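PDB 2DY3: alanine racemase from Corynebacterium glutamicum, which belongs to the pyridoxal-5'-phosphate-dependent enzymes that pair an N-terminal TIM-type barrel with a C-terminal domain rich in beta strands. Local coordinates for residues D11-A14 and H15-V19; Q67-D70 and I71-Q75; I81-P84 and E85-F88; Q135-E138 and G139-A143; G312-P315 and H316-A320. All coordinates share one frame; numbering follows the deposited sequence.

In the fold
Contacts 1 to 4 follow one another along the N-terminal barrel domain, and contact 5 lies in the beta-rich C-terminal domain. Contact 1 is on helix 10-24. Contacts 2 and 3 flank the same barrel strand, 76-81: contact 2 leads into it from helix 62-70, and contact 3 leaves its far end, their centres about 19 Å apart. Contact 4, on helix 134-146, has its centre about 20 Å from that of contact 3. Contact 5 joins strands 307-312 and 323-325, its centre about 67 Å from that of contact 4. None touches another: each is local to its own helix, turn or loop, and the series traces the elongated, two-domain shape of the chain.

Contact 1. Residues D11-A14 and H15-V19; sequences DAIA and HNTRV
Thr-17 folds its hydroxyl back onto the carbonyl of Ile-13, one turn earlier in the alpha helix 10-24 of the barrel domain. The two side chains stand obliquely to each other, with Ile-13 CG2 4.2 Å from Thr-17 OG1. OG1 sits beside its own backbone N, opposite the carbonyl carbon (chi1 -62°), and from there Thr-17 OG1 donates to Ile-13 O over 2.8 Å. The amide Thr-17 N bonds to the same Ile-13 O, also at 2.8 Å, and the two donors arrive from opposite faces of the carbonyl plane. A threonine suits this buried place because its polar end is satisfied within the helix, leaving its carbon surface for packing. Ile-13, Ala-14 and Thr-17 together face helix 42-50, where Ile-13 meets Val-45 and Ile-49, and small Ala-14 lets Val-48 come close.

His-15 leads elsewhere: its CB rests 3.4 Å from Ala-12 O, while the ring, with CG opposite the backbone N (chi1 168°), runs beside Val-19, whose CG2 lies over one face, toward the rim. The ring's NE2 is hydrogen-bonded to Gly-231 O; histidine suits, its ring packing on Val-19 while its far end carries an N-H for a carbonyl. On the exposed side, Arg-18 N bonds to Ala-14 O at 2.9 Å, and Arg-18 CG lies 3.4 Å from that oxygen.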
loop_
_atom_site.group_PDB
_atom_site.type_symbol
_atom_site.label_atom_id
_atom_site.label_comp_id
_atom_site.label_asym_id
_atom_site.label_seq_id
_atom_site.Cartn_x
_atom_site.Cartn_y
_atom_site.Cartn_z
ATOM N N ASP B 11 -1.735 12.979 -20.138
ATOM C CA ASP B 11 -1.401 14.215 -20.845
ATOM C C ASP B 11 -0.670 15.150 -19.895
ATOM O O ASP B 11 0.241 15.875 -20.295
ATOM C CB ASP B 11 -2.654 14.921 -21.369
ATOM C CG ASP B 11 -3.284 14.203 -22.542
ATOM O OD1 ASP B 11 -2.540 13.749 -23.439
ATOM O OD2 ASP B 11 -4.529 14.104 -22.573
ATOM N N ALA B 12 -1.086 15.137 -18.633
ATOM C CA ALA B 12 -0.455 15.976 -17.621
ATOM C C ALA B 12 1.001 15.550 -17.487
ATOM O O ALA B 12 1.893 16.385 -17.326
ATOM C CB ALA B 12 -1.177 15.826 -16.286
ATOM N N ILE B 13 1.237 14.240 -17.564
ATOM C CA ILE B 13 2.591 13.699 -17.461
ATOM C C ILE B 13 3.442 14.133 -18.658
ATOM O O ILE B 13 4.604 14.522 -18.504
ATOM C CB ILE B 13 2.562 12.150 -17.365
ATOM C CG1 ILE B 13 1.981 11.739 -16.006
ATOM C CG2 ILE B 13 3.968 11.575 -17.535
ATOM C CD1 ILE B 13 1.909 10.251 -15.777
ATOM N N ALA B 14 2.864 14.066 -19.852
ATOM C CA ALA B 14 3.589 14.476 -21.047
ATOM C C ALA B 14 3.947 15.955 -20.898
ATOM O O ALA B 14 5.079 16.364 -21.159
ATOM C CB ALA B 14 2.730 14.261 -22.278
ATOM N N HIS B 15 2.972 16.748 -20.465
ATOM C CA HIS B 15 3.176 18.179 -20.261
ATOM C C HIS B 15 4.344 18.403 -19.310
ATOM O O HIS B 15 5.275 19.152 -19.613
ATOM C CB HIS B 15 1.915 18.807 -19.666
ATOM C CG HIS B 15 2.120 20.196 -19.154
ATOM N ND1 HIS B 15 2.198 21.294 -19.985
ATOM C CD2 HIS B 15 2.304 20.663 -17.896
ATOM C CE1 HIS B 15 2.419 22.377 -19.261
ATOM N NE2 HIS B 15 2.488 22.022 -17.991
ATOM N N ASN B 16 4.278 17.748 -18.154
ATOM C CA ASN B 16 5.317 17.853 -17.140
ATOM C C ASN B 16 6.665 17.470 -17.735
ATOM O O ASN B 16 7.683 18.106 -17.448
ATOM C CB ASN B 16 4.990 16.928 -15.960
ATOM C CG ASN B 16 3.736 17.350 -15.218
ATOM O OD1 ASN B 16 3.111 16.543 -14.523
ATOM N ND2 ASN B 16 3.371 18.619 -15.346
ATOM N N THR B 17 6.665 16.430 -18.566
ATOM C CA THR B 17 7.896 15.971 -19.200
ATOM C C THR B 17 8.470 17.058 -20.104
ATOM O O THR B 17 9.675 17.306 -20.096
ATOM C CB THR B 17 7.659 14.695 -20.026
ATOM O OG1 THR B 17 7.214 13.643 -19.159
ATOM C CG2 THR B 17 8.950 14.259 -20.714
ATOM N N ARG B 18 7.603 17.710 -20.877
ATOM C CA ARG B 18 8.027 18.784 -21.776
ATOM C C ARG B 18 8.581 19.970 -20.980
ATOM O O ARG B 18 9.601 20.553 -21.345
ATOM C CB ARG B 18 6.854 19.255 -22.643
ATOM C CG ARG B 18 6.411 18.255 -23.698
ATOM C CD ARG B 18 5.154 18.724 -24.429
ATOM N NE ARG B 18 5.324 20.033 -25.061
ATOM C CZ ARG B 18 4.375 20.661 -25.754
ATOM N NH1 ARG B 18 3.179 20.103 -25.911
ATOM N NH2 ARG B 18 4.618 21.850 -26.291
ATOM N N VAL B 19 7.903 20.323 -19.892
ATOM C CA VAL B 19 8.340 21.433 -19.051
ATOM C C VAL B 19 9.692 21.149 -18.398
ATOM O O VAL B 19 10.505 22.056 -18.203
ATOM C CB VAL B 19 7.315 21.729 -17.935
ATOM C CG1 VAL B 19 7.909 22.695 -16.925
ATOM C CG2 VAL B 19 6.051 22.311 -18.534
#

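Contact 2. Residues Q67-D70 and I71-Q75; sequences QLRD and IGISQ
Gln-75 O is gripped end-on by both terminal nitrogens of Arg-69, at 2.7 Å from Arg-69 NH1 and 3.1 Å from Arg-69 NH2, and it lies almost exactly in the guanidinium plane. NH1 spends its other hydrogen on a second carbonyl, Arg-69 NH1 to Ile-73 O at 2.8 Å; this oxygen is again near the guanidinium plane, although the nitrogen stands above the plane of the Ile-73 carbonyl. The arginine chain bends at CG (chi2 -72°), which curls it round the helix end toward the loop carbonyls. Arg-69 NE bonds to Arg-94 O and NH2 also to Asn-95 O, so five bonds to four carbonyl oxygens fix the rotation of the group. An arginine is apt here, with donors spread along its whole edge.

The chain carrying the Ile-73 and Gln-75 carbonyls leaves the helix through a Schellman motif. Ile-73 N reaches back to Leu-68 O at 3.0 Å and Gly-72 N to Arg-69 O at 3.0 Å. Gly-72 has a phi of 106°, at which a side chain would press on the preceding carbonyl. On the apolar side of the turn, Leu-68 and Ile-71 lie side by side, Leu-68 CD2 4.1 Å from Ile-71 CD1, and Ile-73 CG1 comes against the same leucine methyl from the loop.

These side chains settle the end of helix 62-70 on the barrel wall: Leu-68 and Ile-73 rest on Phe-57 of strand 56-59, Ile-71 and Ile-73 on Ala-46 of helix 42-50, and Leu-68, with the Arg-69 side chain, on Val-77 of strand 76-81.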
loop_
_atom_site.group_PDB
_atom_site.type_symbol
_atom_site.label_atom_id
_atom_site.label_comp_id
_atom_site.label_asym_id
_atom_site.label_seq_id
_atom_site.Cartn_x
_atom_site.Cartn_y
_atom_site.Cartn_z
ATOM N N GLN B 67 11.611 -4.358 -15.377
ATOM C CA GLN B 67 10.226 -4.112 -15.785
ATOM C C GLN B 67 10.201 -3.019 -16.863
ATOM O O GLN B 67 9.379 -3.053 -17.782
ATOM C CB GLN B 67 9.373 -3.689 -14.576
ATOM C CG GLN B 67 7.924 -3.313 -14.924
ATOM C CD GLN B 67 7.089 -2.932 -13.708
ATOM O OE1 GLN B 67 7.584 -2.295 -12.777
ATOM N NE2 GLN B 67 5.812 -3.309 -13.718
ATOM N N LEU B 68 11.109 -2.052 -16.753
ATOM C CA LEU B 68 11.181 -0.982 -17.742
ATOM C C LEU B 68 11.555 -1.553 -19.108
ATOM O O LEU B 68 10.981 -1.176 -20.130
ATOM C CB LEU B 68 12.203 0.077 -17.319
ATOM C CG LEU B 68 11.754 0.934 -16.133
ATOM C CD1 LEU B 68 12.798 1.994 -15.827
ATOM C CD2 LEU B 68 10.418 1.581 -16.468
ATOM N N ARG B 69 12.527 -2.460 -19.123
ATOM C CA ARG B 69 12.945 -3.071 -20.375
ATOM C C ARG B 69 11.786 -3.889 -20.924
ATOM O O ARG B 69 11.575 -3.924 -22.133
ATOM C CB ARG B 69 14.176 -3.960 -20.162
ATOM C CG ARG B 69 15.482 -3.185 -19.976
ATOM C CD ARG B 69 15.984 -2.539 -21.275
ATOM N NE ARG B 69 17.226 -1.797 -21.051
ATOM C CZ ARG B 69 17.354 -0.476 -21.162
ATOM N NH1 ARG B 69 16.316 0.274 -21.508
ATOM N NH2 ARG B 69 18.519 0.100 -20.900
ATOM N N ASP B 70 11.033 -4.528 -20.026
ATOM C CA ASP B 70 9.876 -5.340 -20.407
ATOM C C ASP B 70 8.820 -4.553 -21.189
ATOM O O ASP B 70 8.295 -5.043 -22.189
ATOM C CB ASP B 70 9.204 -5.951 -19.169
ATOM C CG ASP B 70 9.860 -7.249 -18.712
ATOM O OD1 ASP B 70 10.743 -7.766 -19.428
ATOM O OD2 ASP B 70 9.481 -7.757 -17.635
ATOM N N ILE B 71 8.494 -3.346 -20.734
ATOM C CA ILE B 71 7.486 -2.558 -21.431
ATOM C C ILE B 71 8.018 -1.932 -22.718
ATOM O O ILE B 71 7.265 -1.306 -23.467
ATOM C CB ILE B 71 6.896 -1.449 -20.533
ATOM C CG1 ILE B 71 7.976 -0.449 -20.143
ATOM C CG2 ILE B 71 6.274 -2.066 -19.290
ATOM C CD1 ILE B 71 7.467 0.637 -19.224
ATOM N N GLY B 72 9.313 -2.091 -22.969
ATOM C CA GLY B 72 9.880 -1.562 -24.194
ATOM C C GLY B 72 10.730 -0.317 -24.089
ATOM O O GLY B 72 11.137 0.236 -25.110
ATOM N N ILE B 73 10.991 0.141 -22.870
ATOM C CA ILE B 73 11.825 1.318 -22.689
ATOM C C ILE B 73 13.203 0.955 -23.228
ATOM O O ILE B 73 13.810 -0.026 -22.788
ATOM C CB ILE B 73 11.953 1.696 -21.199
ATOM C CG1 ILE B 73 10.579 2.093 -20.640
ATOM C CG2 ILE B 73 12.964 2.825 -21.035
ATOM C CD1 ILE B 73 9.970 3.300 -21.320
ATOM N N SER B 74 13.689 1.733 -24.189
ATOM C CA SER B 74 14.994 1.481 -24.786
ATOM C C SER B 74 16.026 2.513 -24.339
ATOM O O SER B 74 17.193 2.427 -24.698
ATOM C CB SER B 74 14.883 1.480 -26.317
ATOM O OG SER B 74 14.365 2.712 -26.792
ATOM N N GLN B 75 15.596 3.492 -23.556
ATOM C CA GLN B 75 16.523 4.503 -23.062
ATOM C C GLN B 75 17.445 3.929 -21.983
ATOM O O GLN B 75 17.210 2.842 -21.449
ATOM C CB GLN B 75 15.765 5.695 -22.456
ATOM C CG GLN B 75 15.085 6.645 -23.438
ATOM C CD GLN B 75 13.962 5.991 -24.218
ATOM O OE1 GLN B 75 13.256 5.123 -23.705
ATOM N NE2 GLN B 75 13.782 6.417 -25.462
#

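Contact 3. Residues I81-P84 and E85-F88; sequences IWTP and EQDF
Trp-82 and Phe-88 make the aromatic part of this contact. Their planes are inclined by 44°, so the pair is oblique, and Trp-82 CZ3 lies over one face of the phenyl ring, 3.6 Å from Phe-88 CG. Both side chains start from between the backbone N and the carbonyl carbon (chi1 58° for Trp-82, 62° for Phe-88), and from there the two rings meet across the loop. The Phe-88 ring also receives Pro-84 O at its edge, 3.6 Å from Phe-88 CE2. Large flat groups suit a place walled by Leu-98, Ala-108 and Leu-109; Trp-82 is further met edge-to-face by His-105.

The hydrogen bonds are local. Gln-86 N donates to Thr-83 O at 2.9 Å and closes a type I beta turn, for which Pro-84, with its fixed phi, is well suited as second residue. A water joins the side chains at the turn, 2.7 Å from Thr-83 OG1, with a weak bond to Glu-85 OE2. Asp-87 is the N-cap of the helix that follows, its OD2 accepting from Ala-90 N.

Van der Waals contacts complete the turn. The Glu-85 chain bends beyond CB and doubles back beside the proline ring, Glu-85 OE1 3.0 Å from Pro-84 CD. Gln-86 crosses Thr-83 at about a right angle, its CG 3.4 Å from Thr-83 OG1.

The second subunit packs here too, with its Leu-3 on Thr-83 and its Met-1 on Gln-86. The arrangement is that of a beta-alpha loop at the C-terminal end of a TIM-barrel strand, the side where such barrels place their sites; Trp-80, just before it, lines the pyridoxal-5'-phosphate pocket.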
loop_
_atom_site.group_PDB
_atom_site.type_symbol
_atom_site.label_atom_id
_atom_site.label_comp_id
_atom_site.label_asym_id
_atom_site.label_seq_id
_atom_site.Cartn_x
_atom_site.Cartn_y
_atom_site.Cartn_z
ATOM N N ILE B 81 19.550 0.165 -6.045
ATOM C CA ILE B 81 19.347 -0.627 -4.832
ATOM C C ILE B 81 19.310 -2.111 -5.174
ATOM O O ILE B 81 18.288 -2.641 -5.609
ATOM C CB ILE B 81 18.039 -0.247 -4.087
ATOM C CG1 ILE B 81 18.109 1.204 -3.608
ATOM C CG2 ILE B 81 17.858 -1.139 -2.876
ATOM C CD1 ILE B 81 16.884 1.656 -2.822
ATOM N N TRP B 82 20.448 -2.767 -4.983
ATOM C CA TRP B 82 20.598 -4.192 -5.254
ATOM C C TRP B 82 21.768 -4.684 -4.420
ATOM O O TRP B 82 22.504 -3.880 -3.856
ATOM C CB TRP B 82 20.918 -4.432 -6.735
ATOM C CG TRP B 82 22.172 -3.733 -7.214
ATOM C CD1 TRP B 82 22.299 -2.412 -7.538
ATOM C CD2 TRP B 82 23.465 -4.323 -7.435
ATOM N NE1 TRP B 82 23.584 -2.144 -7.951
ATOM C CE2 TRP B 82 24.319 -3.298 -7.897
ATOM C CE3 TRP B 82 23.981 -5.616 -7.289
ATOM C CZ2 TRP B 82 25.665 -3.527 -8.215
ATOM C CZ3 TRP B 82 25.315 -5.842 -7.602
ATOM C CH2 TRP B 82 26.142 -4.801 -8.060
ATOM N N THR B 83 21.927 -6.001 -4.330
ATOM C CA THR B 83 23.035 -6.586 -3.587
ATOM C C THR B 83 23.644 -7.661 -4.465
ATOM O O THR B 83 22.974 -8.226 -5.322
ATOM C CB THR B 83 22.585 -7.234 -2.256
ATOM O OG1 THR B 83 21.684 -8.315 -2.533
ATOM C CG2 THR B 83 21.904 -6.196 -1.357
ATOM N N PRO B 84 24.930 -7.958 -4.257
ATOM C CA PRO B 84 25.652 -8.972 -5.031
ATOM C C PRO B 84 25.045 -10.358 -4.893
ATOM O O PRO B 84 25.352 -11.261 -5.673
ATOM C CB PRO B 84 27.062 -8.907 -4.451
ATOM C CG PRO B 84 27.179 -7.470 -4.013
ATOM C CD PRO B 84 25.845 -7.242 -3.350
ATOM N N GLU B 85 24.183 -10.521 -3.897
ATOM C CA GLU B 85 23.541 -11.803 -3.649
ATOM C C GLU B 85 22.383 -12.041 -4.617
ATOM O O GLU B 85 21.921 -13.171 -4.776
ATOM C CB GLU B 85 23.038 -11.869 -2.202
ATOM C CG GLU B 85 24.136 -11.760 -1.128
ATOM C CD GLU B 85 24.751 -10.361 -1.014
ATOM O OE1 GLU B 85 25.423 -9.916 -1.966
ATOM O OE2 GLU B 85 24.565 -9.702 0.035
ATOM N N GLN B 86 21.911 -10.977 -5.258
ATOM C CA GLN B 86 20.816 -11.105 -6.212
ATOM C C GLN B 86 21.379 -11.406 -7.590
ATOM O O GLN B 86 22.589 -11.347 -7.799
ATOM C CB GLN B 86 20.011 -9.810 -6.296
ATOM C CG GLN B 86 19.565 -9.247 -4.966
ATOM C CD GLN B 86 18.623 -8.083 -5.150
ATOM O OE1 GLN B 86 17.404 -8.260 -5.272
ATOM N NE2 GLN B 86 19.181 -6.883 -5.198
ATOM N N ASP B 87 20.498 -11.712 -8.533
ATOM C CA ASP B 87 20.917 -11.999 -9.900
ATOM C C ASP B 87 21.093 -10.676 -10.657
ATOM O O ASP B 87 20.310 -10.356 -11.555
ATOM C CB ASP B 87 19.863 -12.863 -10.599
ATOM C CG ASP B 87 20.305 -13.328 -11.973
ATOM O OD1 ASP B 87 19.534 -14.050 -12.632
ATOM O OD2 ASP B 87 21.423 -12.977 -12.391
ATOM N N PHE B 88 22.116 -9.907 -10.295
ATOM C CA PHE B 88 22.354 -8.632 -10.955
ATOM C C PHE B 88 22.837 -8.851 -12.384
ATOM O O PHE B 88 22.674 -7.984 -13.239
ATOM C CB PHE B 88 23.366 -7.795 -10.157
ATOM C CG PHE B 88 24.722 -8.426 -10.036
ATOM C CD1 PHE B 88 25.686 -8.223 -11.009
ATOM C CD2 PHE B 88 25.040 -9.212 -8.940
ATOM C CE1 PHE B 88 26.945 -8.788 -10.894
ATOM C CE2 PHE B 88 26.299 -9.784 -8.820
ATOM C CZ PHE B 88 27.249 -9.568 -9.800
HETATM O O HOH W 1 21.921 -9.411 -0.084
#

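Contact 4. Residues Q135-E138 and G139-A143; sequences QEWE and GVFSA
The Phe-141 ring and the indole of Trp-137 lie nearly parallel, planes 12° apart, but slid so far that they barely overlap, the centroids of the phenyl and the five-membered ring 5.6 Å apart. What lies over a face of Phe-141 is instead the backbone carbonyl of Trp-137: its O stands 3.1 Å above the ring plane, toward the rim. The far part of the phenyl meets the stem of the tryptophan, Phe-141 CE2 3.7 Å from Trp-137 CB. Four residues apart, both with CG beside the backbone N (chi1 -62° and -59°), the side chains lie side by side and point the same way.

Main-chain bonds set this spacing. Phe-141 N donates to Trp-137 O at 2.9 Å, Val-140 N to Glu-136 O at 3.1 Å, and both are nearly straight. Gly-139 N makes no direct bond to Gln-135 O; on the exposed side of the helix a water bridges them, donating to Gln-135 O and accepting from Gly-139 N at 2.7 Å. Buried Val-140 keeps its CG2 3.5 Å from Glu-136 O, its branched, apolar side chain suiting the packing on Val-132.

The polar ends look outside the segments: Trp-137 NE1 to Val-132 O, Glu-136 OE1 to Asp-133 N, and Glu-138 OE2 to His-187 NE2. Helix 134-146 is the crossover of the beta-alpha-beta unit between strands 117-122 and 150-156. Its aromatic side is laid against helix 169-186, where large, flat Trp-137 and Phe-141 fill the seam beside small Ala-180 and Ala-184, while Val-140 and Ala-143 meet helix 103-110 at Pro-103 and Ile-110.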
loop_
_atom_site.group_PDB
_atom_site.type_symbol
_atom_site.label_atom_id
_atom_site.label_comp_id
_atom_site.label_asym_id
_atom_site.label_seq_id
_atom_site.Cartn_x
_atom_site.Cartn_y
_atom_site.Cartn_z
ATOM N N GLN B 135 36.768 7.364 2.401
ATOM C CA GLN B 135 37.850 6.438 2.715
ATOM C C GLN B 135 37.943 5.269 1.732
ATOM O O GLN B 135 39.001 4.648 1.602
ATOM C CB GLN B 135 37.686 5.889 4.138
ATOM C CG GLN B 135 37.749 6.946 5.235
ATOM C CD GLN B 135 39.042 7.747 5.216
ATOM O OE1 GLN B 135 39.290 8.538 4.301
ATOM N NE2 GLN B 135 39.879 7.542 6.229
ATOM N N GLU B 136 36.845 4.981 1.037
ATOM C CA GLU B 136 36.811 3.872 0.086
ATOM C C GLU B 136 37.025 4.300 -1.373
ATOM O O GLU B 136 37.326 3.464 -2.225
ATOM C CB GLU B 136 35.466 3.137 0.190
ATOM C CG GLU B 136 34.975 2.903 1.615
ATOM C CD GLU B 136 33.568 2.324 1.678
ATOM O OE1 GLU B 136 32.644 2.900 1.066
ATOM O OE2 GLU B 136 33.381 1.291 2.353
ATOM N N TRP B 137 36.874 5.591 -1.657
ATOM C CA TRP B 137 37.024 6.092 -3.026
ATOM C C TRP B 137 38.284 5.609 -3.732
ATOM O O TRP B 137 38.221 5.090 -4.844
ATOM C CB TRP B 137 36.998 7.625 -3.050
ATOM C CG TRP B 137 35.727 8.220 -2.554
ATOM C CD1 TRP B 137 34.525 7.589 -2.417
ATOM C CD2 TRP B 137 35.512 9.586 -2.174
ATOM N NE1 TRP B 137 33.573 8.479 -1.976
ATOM C CE2 TRP B 137 34.154 9.711 -1.819
ATOM C CE3 TRP B 137 36.338 10.715 -2.101
ATOM C CZ2 TRP B 137 33.600 10.921 -1.393
ATOM C CZ3 TRP B 137 35.786 11.917 -1.678
ATOM C CH2 TRP B 137 34.430 12.008 -1.331
ATOM N N GLU B 138 39.429 5.787 -3.081
ATOM C CA GLU B 138 40.711 5.377 -3.643
ATOM C C GLU B 138 40.698 3.951 -4.174
ATOM O O GLU B 138 40.977 3.712 -5.351
ATOM C CB GLU B 138 41.818 5.501 -2.592
ATOM C CG GLU B 138 42.215 6.925 -2.259
ATOM C CD GLU B 138 42.897 7.624 -3.414
ATOM O OE1 GLU B 138 43.344 8.776 -3.230
ATOM O OE2 GLU B 138 42.987 7.023 -4.504
ATOM N N GLY B 139 40.389 3.008 -3.289
ATOM C CA GLY B 139 40.361 1.608 -3.667
ATOM C C GLY B 139 39.384 1.281 -4.779
ATOM O O GLY B 139 39.741 0.595 -5.740
ATOM N N VAL B 140 38.155 1.772 -4.650
ATOM C CA VAL B 140 37.116 1.527 -5.640
ATOM C C VAL B 140 37.438 2.086 -7.029
ATOM O O VAL B 140 37.247 1.396 -8.032
ATOM C CB VAL B 140 35.755 2.107 -5.177
ATOM C CG1 VAL B 140 34.754 2.055 -6.326
ATOM C CG2 VAL B 140 35.227 1.313 -3.978
ATOM N N PHE B 141 37.912 3.326 -7.102
ATOM C CA PHE B 141 38.232 3.897 -8.408
ATOM C C PHE B 141 39.379 3.104 -9.031
ATOM O O PHE B 141 39.372 2.808 -10.224
ATOM C CB PHE B 141 38.634 5.379 -8.296
ATOM C CG PHE B 141 37.566 6.268 -7.696
ATOM C CD1 PHE B 141 36.238 5.870 -7.666
ATOM C CD2 PHE B 141 37.897 7.516 -7.185
ATOM C CE1 PHE B 141 35.260 6.704 -7.136
ATOM C CE2 PHE B 141 36.925 8.357 -6.656
ATOM C CZ PHE B 141 35.605 7.949 -6.631
ATOM N N SER B 142 40.362 2.749 -8.213
ATOM C CA SER B 142 41.508 1.991 -8.702
ATOM C C SER B 142 41.079 0.635 -9.243
ATOM O O SER B 142 41.529 0.205 -10.304
ATOM C CB SER B 142 42.526 1.795 -7.579
ATOM O OG SER B 142 43.617 1.016 -8.029
ATOM N N ALA B 143 40.199 -0.036 -8.509
ATOM C CA ALA B 143 39.710 -1.345 -8.910
ATOM C C ALA B 143 38.910 -1.295 -10.208
ATOM O O ALA B 143 39.142 -2.095 -11.115
ATOM C CB ALA B 143 38.862 -1.947 -7.793
HETATM O O HOH W 2 40.320 3.711 -0.660
#

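Contact 5. Residues G312-P315 and H316-A320; sequences GDNP and HGVEA
Asn-314 stretches across its own turn to clasp the backbone of Val-318 with both ends of its amide. From CB the chain leaves with CG opposite the backbone N (chi1 -168°), pointing it over the turn, and CG comes to 3.4 Å from Val-318 N. At the tip, OD1 accepts from Val-318 N at 2.8 Å and also from a water that donates to it; the water in turn accepts from His-316 N at 3.0 Å, tying that amide to the same oxygen. OD1 is close to Val-318 CB as well, 3.3 Å away. The other branch, Asn-314 ND2, donates to Val-318 O at 3.0 Å, in the carbonyl plane and on a lone pair. Donor and acceptor side by side make asparagine apt for holding both polar atoms of one residue, and its left-handed backbone (phi 48°) is one this residue type tolerates well.

Beside it, Pro-315 CG sits over the face of the His-316 ring in a CH-pi contact, 4.0 Å from its centroid. The His-316 side chain also touches Leu-294 and Tyr-296, and buried Val-318 rests on Tyr-296.

Gly-317 N returns to Asn-314 O at 3.2 Å, closing a type I beta turn with proline second, and Gly-317 takes a positive phi as the chain moves on. Such a turn suits a surface connection between strands, here 307-312 and 323-325 of the C-terminal domain's mixed sheet.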
loop_
_atom_site.group_PDB
_atom_site.type_symbol
_atom_site.label_atom_id
_atom_site.label_comp_id
_atom_site.label_asym_id
_atom_site.label_seq_id
_atom_site.Cartn_x
_atom_site.Cartn_y
_atom_site.Cartn_z
ATOM N N GLY B 312 -23.686 17.204 7.331
ATOM C CA GLY B 312 -24.438 18.214 8.054
ATOM C C GLY B 312 -25.897 17.944 7.742
ATOM O O GLY B 312 -26.348 16.802 7.844
ATOM N N ASP B 313 -26.643 18.969 7.347
ATOM C CA ASP B 313 -28.049 18.765 7.014
ATOM C C ASP B 313 -28.162 18.385 5.543
ATOM O O ASP B 313 -29.255 18.334 4.984
ATOM C CB ASP B 313 -28.858 20.033 7.297
ATOM C CG ASP B 313 -28.418 21.197 6.452
ATOM O OD1 ASP B 313 -27.209 21.517 6.452
ATOM O OD2 ASP B 313 -29.286 21.793 5.784
ATOM N N ASN B 314 -27.014 18.113 4.930
ATOM C CA ASN B 314 -26.940 17.733 3.527
ATOM C C ASN B 314 -27.758 18.662 2.627
ATOM O O ASN B 314 -28.650 18.221 1.904
ATOM C CB ASN B 314 -27.404 16.280 3.351
ATOM C CG ASN B 314 -27.078 15.730 1.974
ATOM O OD1 ASN B 314 -26.106 16.151 1.346
ATOM N ND2 ASN B 314 -27.874 14.776 1.506
ATOM N N PRO B 315 -27.451 19.968 2.658
ATOM C CA PRO B 315 -28.153 20.976 1.853
ATOM C C PRO B 315 -28.002 20.841 0.338
ATOM O O PRO B 315 -28.857 21.311 -0.413
ATOM C CB PRO B 315 -27.578 22.291 2.375
ATOM C CG PRO B 315 -26.177 21.915 2.744
ATOM C CD PRO B 315 -26.386 20.590 3.461
ATOM N N HIS B 316 -26.929 20.197 -0.107
ATOM C CA HIS B 316 -26.679 20.027 -1.532
ATOM C C HIS B 316 -27.227 18.699 -2.042
ATOM O O HIS B 316 -26.999 18.309 -3.190
ATOM C CB HIS B 316 -25.178 20.148 -1.791
ATOM C CG HIS B 316 -24.569 21.352 -1.140
ATOM N ND1 HIS B 316 -24.824 22.636 -1.570
ATOM C CD2 HIS B 316 -23.809 21.474 -0.024
ATOM C CE1 HIS B 316 -24.254 23.498 -0.745
ATOM N NE2 HIS B 316 -23.633 22.818 0.203
ATOM N N GLY B 317 -27.958 18.007 -1.175
ATOM C CA GLY B 317 -28.560 16.743 -1.555
ATOM C C GLY B 317 -27.627 15.643 -2.023
ATOM O O GLY B 317 -27.943 14.932 -2.975
ATOM N N VAL B 318 -26.482 15.498 -1.370
ATOM C CA VAL B 318 -25.545 14.444 -1.731
ATOM C C VAL B 318 -26.260 13.101 -1.604
ATOM O O VAL B 318 -26.936 12.849 -0.609
ATOM C CB VAL B 318 -24.336 14.412 -0.783
ATOM C CG1 VAL B 318 -23.480 13.160 -1.077
ATOM C CG2 VAL B 318 -23.520 15.694 -0.934
ATOM N N GLU B 319 -26.109 12.251 -2.612
ATOM C CA GLU B 319 -26.726 10.935 -2.609
ATOM C C GLU B 319 -25.693 9.846 -2.875
ATOM O O GLU B 319 -24.584 10.129 -3.322
ATOM C CB GLU B 319 -27.810 10.861 -3.676
ATOM C CG GLU B 319 -28.914 11.883 -3.514
ATOM C CD GLU B 319 -29.998 11.703 -4.544
ATOM O OE1 GLU B 319 -30.784 10.747 -4.421
ATOM O OE2 GLU B 319 -30.059 12.506 -5.490
ATOM N N ALA B 320 -26.061 8.600 -2.596
ATOM C CA ALA B 320 -25.163 7.474 -2.835
ATOM C C ALA B 320 -24.805 7.485 -4.313
ATOM O O ALA B 320 -25.640 7.813 -5.153
ATOM C CB ALA B 320 -25.849 6.158 -2.468
HETATM O O HOH W 3 -24.762 18.522 1.172
#